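Local coordinates for protein homocysteine S-methyltransferase (Escherichia coli, PDB 5DMM) that catalyses methyl transfer from S-methylmethionine, or less efficiently S-adenosylmethionine, to homocysteine, using zinc as cofactor, at residues A[66-75]-A[88-99]. Numbering follows the deposited sequence.
With HCS (2-amino-4-mercapto-butyric acid), chain F.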
ATOM      1  N   ALA A  66      -1.585  -8.549   3.310  1.00 14.35           N
ATOM      2  CA  ALA A  66      -2.006  -7.491   4.212  1.00 14.68           C
ATOM      3  C   ALA A  66      -1.138  -6.252   4.038  1.00 17.66           C
ATOM      4  O   ALA A  66       0.076  -6.360   3.866  1.00 18.97           O
ATOM      5  CB  ALA A  66      -1.945  -7.967   5.675  1.00 14.50           C
ATOM      6  N   ILE A  67      -1.749  -5.074   4.091  1.00 15.90           N
ATOM      7  CA  ILE A  67      -0.970  -3.835   4.056  1.00 12.90           C
ATOM      8  C   ILE A  67      -0.966  -3.230   5.456  1.00 15.67           C
ATOM      9  O   ILE A  67      -2.021  -2.996   6.020  1.00 14.86           O
ATOM     10  CB  ILE A  67      -1.529  -2.829   3.039  1.00 17.69           C
ATOM     11  CG1 ILE A  67      -1.521  -3.463   1.643  1.00 16.32           C
ATOM     12  CG2 ILE A  67      -0.708  -1.533   3.057  1.00 15.00           C
ATOM     13  CD1 ILE A  67      -2.167  -2.619   0.539  1.00 19.01           C
ATOM     14  N   THR A  68       0.221  -2.985   6.006  1.00 13.96           N
ATOM     15  CA  THR A  68       0.338  -2.571   7.415  1.00 13.30           C
ATOM     16  C   THR A  68      -0.228  -1.175   7.660  1.00 16.06           C
ATOM     17  O   THR A  68      -0.388  -0.376   6.730  1.00 16.80           O
ATOM     18  CB  THR A  68       1.800  -2.608   7.892  1.00 10.86           C
ATOM     19  OG1 THR A  68       2.597  -1.721   7.089  1.00 14.19           O
ATOM     20  CG2 THR A  68       2.353  -4.023   7.781  1.00 14.74           C
ATOM     21  N   ALA A  69      -0.530  -0.886   8.927  1.00 14.56           N
ATOM     22  CA  ALA A  69      -1.109   0.404   9.297  1.00 15.14           C
ATOM     23  C   ALA A  69      -0.048   1.489   9.476  1.00 16.74           C
ATOM     24  O   ALA A  69      -0.042   2.186  10.494  1.00 24.10           O
ATOM     25  CB  ALA A  69      -1.924   0.253  10.582  1.00 19.15           C
ATOM     26  N   SER A  70       0.864   1.620   8.510  1.00 14.08           N
ATOM     27  CA  SER A  70       1.995   2.538   8.659  1.00 18.11           C
ATOM     28  C   SER A  70       1.961   3.697   7.663  1.00 15.08           C
ATOM     29  O   SER A  70       2.949   4.405   7.509  1.00 15.67           O
ATOM     30  CB  SER A  70       3.317   1.780   8.507  1.00 19.32           C
ATOM     31  OG  SER A  70       3.297   0.966   7.341  1.00 16.88           O
ATOM     32  N   TYR A  71       0.838   3.867   6.976  1.00 17.69           N
ATOM     33  CA  TYR A  71       0.704   4.887   5.927  1.00 15.62           C
ATOM     34  C   TYR A  71       1.115   6.292   6.378  1.00 19.78           C
ATOM     35  O   TYR A  71       1.714   7.066   5.603  1.00 15.04           O
ATOM     36  CB  TYR A  71      -0.742   4.909   5.439  1.00 17.64           C
ATOM     37  CG  TYR A  71      -1.036   5.941   4.373  1.00 16.26           C
ATOM     38  CD1 TYR A  71      -0.576   5.772   3.075  1.00 19.25           C
ATOM     39  CD2 TYR A  71      -1.789   7.075   4.666  1.00 19.57           C
ATOM     40  CE1 TYR A  71      -0.850   6.703   2.095  1.00 17.37           C
ATOM     41  CE2 TYR A  71      -2.070   8.013   3.693  1.00 20.93           C
ATOM     42  CZ  TYR A  71      -1.606   7.817   2.407  1.00 19.03           C
ATOM     43  OH  TYR A  71      -1.880   8.748   1.433  1.00 21.60           O
ATOM     44  N   GLN A  72       0.767   6.626   7.618  1.00 19.11           N
ATOM     45  CA  GLN A  72       1.107   7.927   8.191  1.00 17.87           C
ATOM     46  C   GLN A  72       1.996   7.779   9.428  1.00 19.07           C
ATOM     47  O   GLN A  72       2.091   8.685  10.256  1.00 24.22           O
ATOM     48  CB  GLN A  72      -0.170   8.720   8.500  1.00 23.92           C
ATOM     49  CG  GLN A  72      -0.619   9.528   7.268  1.00 26.64           C
ATOM     50  CD  GLN A  72      -2.104   9.827   7.216  1.00 28.74           C
ATOM     51  OE1 GLN A  72      -2.936   9.001   7.596  1.00 38.24           O
ATOM     52  NE2 GLN A  72      -2.445  11.010   6.720  1.00 28.08           N
ATOM     53  N   ALA A  73       2.665   6.633   9.529  1.00 16.83           N
ATOM     54  CA  ALA A  73       3.605   6.390  10.620  1.00 21.28           C
ATOM     55  C   ALA A  73       5.054   6.681  10.200  1.00 20.97           C
ATOM     56  O   ALA A  73       5.756   5.819   9.671  1.00 19.35           O
ATOM     57  CB  ALA A  73       3.472   4.960  11.120  1.00 20.43           C
ATOM     58  N   THR A  74       5.492   7.912  10.441  1.00 18.67           N
ATOM     59  CA  THR A  74       6.891   8.296  10.261  1.00 17.39           C
ATOM     60  C   THR A  74       7.344   9.046  11.501  1.00 16.72           C
ATOM     61  O   THR A  74       6.517   9.584  12.219  1.00 15.70           O
ATOM     62  CB  THR A  74       7.108   9.216   9.044  1.00 19.62           C
ATOM     63  OG1 THR A  74       6.261  10.369   9.173  1.00 20.25           O
ATOM     64  CG2 THR A  74       6.806   8.480   7.723  1.00 17.45           C
ATOM     65  N   PRO A  75       8.660   9.086  11.746  1.00 18.77           N
ATOM     66  CA  PRO A  75       9.157   9.950  12.822  1.00 16.33           C
ATOM     67  C   PRO A  75       8.717  11.406  12.654  1.00 16.62           C
ATOM     68  O   PRO A  75       8.364  12.034  13.646  1.00 16.96           O
ATOM     69  CB  PRO A  75      10.673   9.815  12.699  1.00 17.48           C
ATOM     70  CG  PRO A  75      10.870   8.429  12.150  1.00 19.36           C
ATOM     71  CD  PRO A  75       9.724   8.237  11.178  1.00 17.88           C
ATOM     72  N   SER A  88       9.111   5.968  17.288  1.00 15.34           N
ATOM     73  CA  SER A  88       8.333   5.909  16.047  1.00 15.92           C
ATOM     74  C   SER A  88       8.628   4.628  15.270  1.00 14.70           C
ATOM     75  O   SER A  88       7.698   3.963  14.771  1.00 14.38           O
ATOM     76  CB  SER A  88       8.611   7.149  15.189  1.00 18.27           C
ATOM     77  OG  SER A  88       8.095   8.318  15.812  1.00 16.71           O
ATOM     78  N   LYS A  89       9.907   4.263  15.174  1.00 14.48           N
ATOM     79  CA  LYS A  89      10.287   3.026  14.493  1.00 19.01           C
ATOM     80  C   LYS A  89       9.735   1.799  15.221  1.00 16.10           C
ATOM     81  O   LYS A  89       9.386   0.804  14.597  1.00 15.40           O
ATOM     82  CB  LYS A  89      11.817   2.925  14.336  1.00 17.03           C
ATOM     83  CG  LYS A  89      12.406   4.096  13.560  1.00 19.57           C
ATOM     84  CD  LYS A  89      13.599   3.767  12.688  1.00 28.54           C
ATOM     85  CE  LYS A  89      14.662   2.980  13.388  1.00 29.84           C
ATOM     86  NZ  LYS A  89      15.781   2.708  12.425  1.00 32.72           N
ATOM     87  N   ALA A  90       9.639   1.870  16.545  1.00 15.96           N
ATOM     88  CA  ALA A  90       8.992   0.801  17.302  1.00 14.09           C
ATOM     89  C   ALA A  90       7.542   0.599  16.865  1.00 13.11           C
ATOM     90  O   ALA A  90       7.078  -0.537  16.706  1.00 15.41           O
ATOM     91  CB  ALA A  90       9.055   1.109  18.827  1.00 14.82           C
ATOM     92  N   LEU A  91       6.820   1.695  16.661  1.00 13.43           N
ATOM     93  CA  LEU A  91       5.413   1.590  16.300  1.00 12.99           C
ATOM     94  C   LEU A  91       5.280   1.123  14.854  1.00 13.57           C
ATOM     95  O   LEU A  91       4.375   0.356  14.521  1.00 14.68           O
ATOM     96  CB  LEU A  91       4.696   2.922  16.490  1.00 14.21           C
ATOM     97  CG  LEU A  91       4.574   3.350  17.952  1.00 17.03           C
ATOM     98  CD1 LEU A  91       3.774   4.626  18.061  1.00 19.27           C
ATOM     99  CD2 LEU A  91       3.904   2.248  18.737  1.00 18.24           C
ATOM    100  N   ILE A  92       6.189   1.585  14.005  1.00 13.82           N
ATOM    101  CA  ILE A  92       6.181   1.151  12.610  1.00 13.08           C
ATOM    102  C   ILE A  92       6.409  -0.353  12.558  1.00 15.16           C
ATOM    103  O   ILE A  92       5.682  -1.085  11.860  1.00 16.92           O
ATOM    104  CB  ILE A  92       7.241   1.901  11.789  1.00 14.36           C
ATOM    105  CG1 ILE A  92       6.849   3.379  11.664  1.00 13.37           C
ATOM    106  CG2 ILE A  92       7.405   1.264  10.409  1.00 14.40           C
ATOM    107  CD1 ILE A  92       8.018   4.284  11.359  1.00 16.67           C
ATOM    108  N   GLY A  93       7.400  -0.818  13.313  1.00 14.72           N
ATOM    109  CA  GLY A  93       7.702  -2.235  13.376  1.00 14.74           C
ATOM    110  C   GLY A  93       6.533  -3.043  13.922  1.00 15.62           C
ATOM    111  O   GLY A  93       6.236  -4.146  13.436  1.00 15.86           O
ATOM    112  N   LYS A  94       5.865  -2.488  14.926  1.00 16.97           N
ATOM    113  CA  LYS A  94       4.684  -3.112  15.512  1.00 16.49           C
ATOM    114  C   LYS A  94       3.576  -3.343  14.479  1.00 14.97           C
ATOM    115  O   LYS A  94       2.881  -4.356  14.535  1.00 16.52           O
ATOM    116  CB  LYS A  94       4.143  -2.254  16.648  1.00 16.68           C
ATOM    117  CG  LYS A  94       2.926  -2.844  17.340  1.00 21.60           C
ATOM    118  CD  LYS A  94       3.292  -4.084  18.140  1.00 27.26           C
ATOM    119  CE  LYS A  94       2.238  -4.392  19.198  1.00 34.40           C
ATOM    120  NZ  LYS A  94       2.185  -3.343  20.253  1.00 36.70           N
ATOM    121  N   SER A  95       3.429  -2.413  13.538  1.00 15.01           N
ATOM    122  CA  SER A  95       2.388  -2.531  12.515  1.00 14.56           C
ATOM    123  C   SER A  95       2.624  -3.776  11.662  1.00 14.98           C
ATOM    124  O   SER A  95       1.664  -4.417  11.219  1.00 15.77           O
ATOM    125  CB  SER A  95       2.315  -1.267  11.637  1.00 17.19           C
ATOM    126  OG  SER A  95       3.342  -1.219  10.655  1.00 15.86           O
ATOM    127  N   VAL A  96       3.896  -4.117  11.454  1.00 16.49           N
ATOM    128  CA  VAL A  96       4.292  -5.316  10.716  1.00 17.16           C
ATOM    129  C   VAL A  96       4.080  -6.551  11.570  1.00 17.11           C
ATOM    130  O   VAL A  96       3.576  -7.560  11.102  1.00 15.76           O
ATOM    131  CB  VAL A  96       5.768  -5.273  10.281  1.00 15.16           C
ATOM    132  CG1 VAL A  96       6.117  -6.517   9.423  1.00 15.89           C
ATOM    133  CG2 VAL A  96       6.050  -4.003   9.496  1.00 15.12           C
ATOM    134  N   GLU A  97       4.469  -6.457  12.835  1.00 15.67           N
ATOM    135  CA  GLU A  97       4.324  -7.566  13.760  1.00 17.25           C
ATOM    136  C   GLU A  97       2.863  -8.019  13.863  1.00 15.36           C
ATOM    137  O   GLU A  97       2.582  -9.214  13.868  1.00 17.53           O
ATOM    138  CB  GLU A  97       4.865  -7.164  15.139  1.00 20.39           C
ATOM    139  CG  GLU A  97       4.826  -8.250  16.189  1.00 27.23           C
ATOM    140  CD  GLU A  97       5.201  -7.712  17.570  1.00 38.58           C
ATOM    141  OE1 GLU A  97       6.116  -6.858  17.656  1.00 42.40           O
ATOM    142  OE2 GLU A  97       4.564  -8.121  18.569  1.00 50.25           O
ATOM    143  N   LEU A  98       1.939  -7.064  13.929  1.00 15.17           N
ATOM    144  CA  LEU A  98       0.522  -7.401  14.091  1.00 17.40           C
ATOM    145  C   LEU A  98      -0.019  -8.083  12.845  1.00 16.08           C
ATOM    146  O   LEU A  98      -0.849  -8.986  12.944  1.00 14.34           O
ATOM    147  CB  LEU A  98      -0.309  -6.159  14.404  1.00 15.64           C
ATOM    148  CG  LEU A  98      -0.038  -5.517  15.765  1.00 15.28           C
ATOM    149  CD1 LEU A  98      -0.684  -4.142  15.830  1.00 18.61           C
ATOM    150  CD2 LEU A  98      -0.596  -6.424  16.873  1.00 18.95           C
ATOM    151  N   ALA A  99       0.452  -7.672  11.672  1.00 14.82           N
ATOM    152  CA  ALA A  99       0.016  -8.340  10.449  1.00 16.11           C
ATOM    153  C   ALA A  99       0.616  -9.745  10.374  1.00 16.01           C
ATOM    154  O   ALA A  99      -0.039 -10.691   9.918  1.00 16.55           O
ATOM    155  CB  ALA A  99       0.403  -7.515   9.196  1.00 14.21           C
TER
HETATM  156  N   HCS F 505      -3.473   3.734   4.415  0.82 37.06           N
HETATM  157  CA  HCS F 505      -3.972   3.113   3.204  0.82 36.38           C
HETATM  158  CB  HCS F 505      -3.801   4.073   2.033  0.82 34.42           C
HETATM  159  CG  HCS F 505      -4.599   5.353   2.255  0.82 35.27           C
HETATM  160  SD  HCS F 505      -4.648   6.310   0.719  0.82 38.40           S
HETATM  161  C   HCS F 505      -3.202   1.854   2.934  0.82 34.89           C
HETATM  162  OXT HCS F 505      -2.276   1.543   3.713  0.82 25.42           O
HETATM  163  O   HCS F 505      -3.515   1.165   1.940  0.82 35.94           O
HETATM  164  O   HOH W   1      -0.559  -3.056  10.692  1.00 13.46           O
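The carbonyl oxygen of Ala-73 faces a methyl group across this contact: O of Ala-73 lies 3.2 Å from CD1 of Ile-92. That oxygen is buried and has no hydrogen-bonding partner. No direct hydrogen bond joins the two segments. The fold is the TIM barrel of the homocysteine methyltransferases. Here the end of strand 65-67 and the loop after it pack on helix 85-109. CG1 of Ile-92 also rests against CB of Ala-73. CA of Pro-75 lies 3.6 Å from OG of Ser-88, which is hydrogen-bonded to the backbone oxygen of Asp-84. Nearer the strand, the methyl CG2 of Thr-68 lies over the helix backbone, 3.7 Å from CA of Val-96. The hydroxyl of Thr-68, with OG1 between backbone N and carbonyl carbon (chi1 60°), donates to OG of Ser-70. OG of Ser-70 is also hydrogen-bonded to the backbone oxygen of Ser-121. The far side of the loop serves the homocysteine pocket. CG of the ligand sits over the centre of the Tyr-71 ring, 3.8 Å above its plane, and OH of Tyr-71 hydrogen-bonds to Glu-134. An alanine at Tyr-71 would remove this ring, and would probably leave the homocysteine chain without the face it rests on and Glu-134 without the phenol oxygen as a partner. Back at the helix, OG of Ser-95 packs 3.5 Å from CB of Thr-68 and donates to O of Ile-92, on a lone pair in the carbonyl plane (C=O...OG angle 144°). One water bridges the segments, accepting from N of Ala-69 and donating to O of Ser-95 at 2.7 Å.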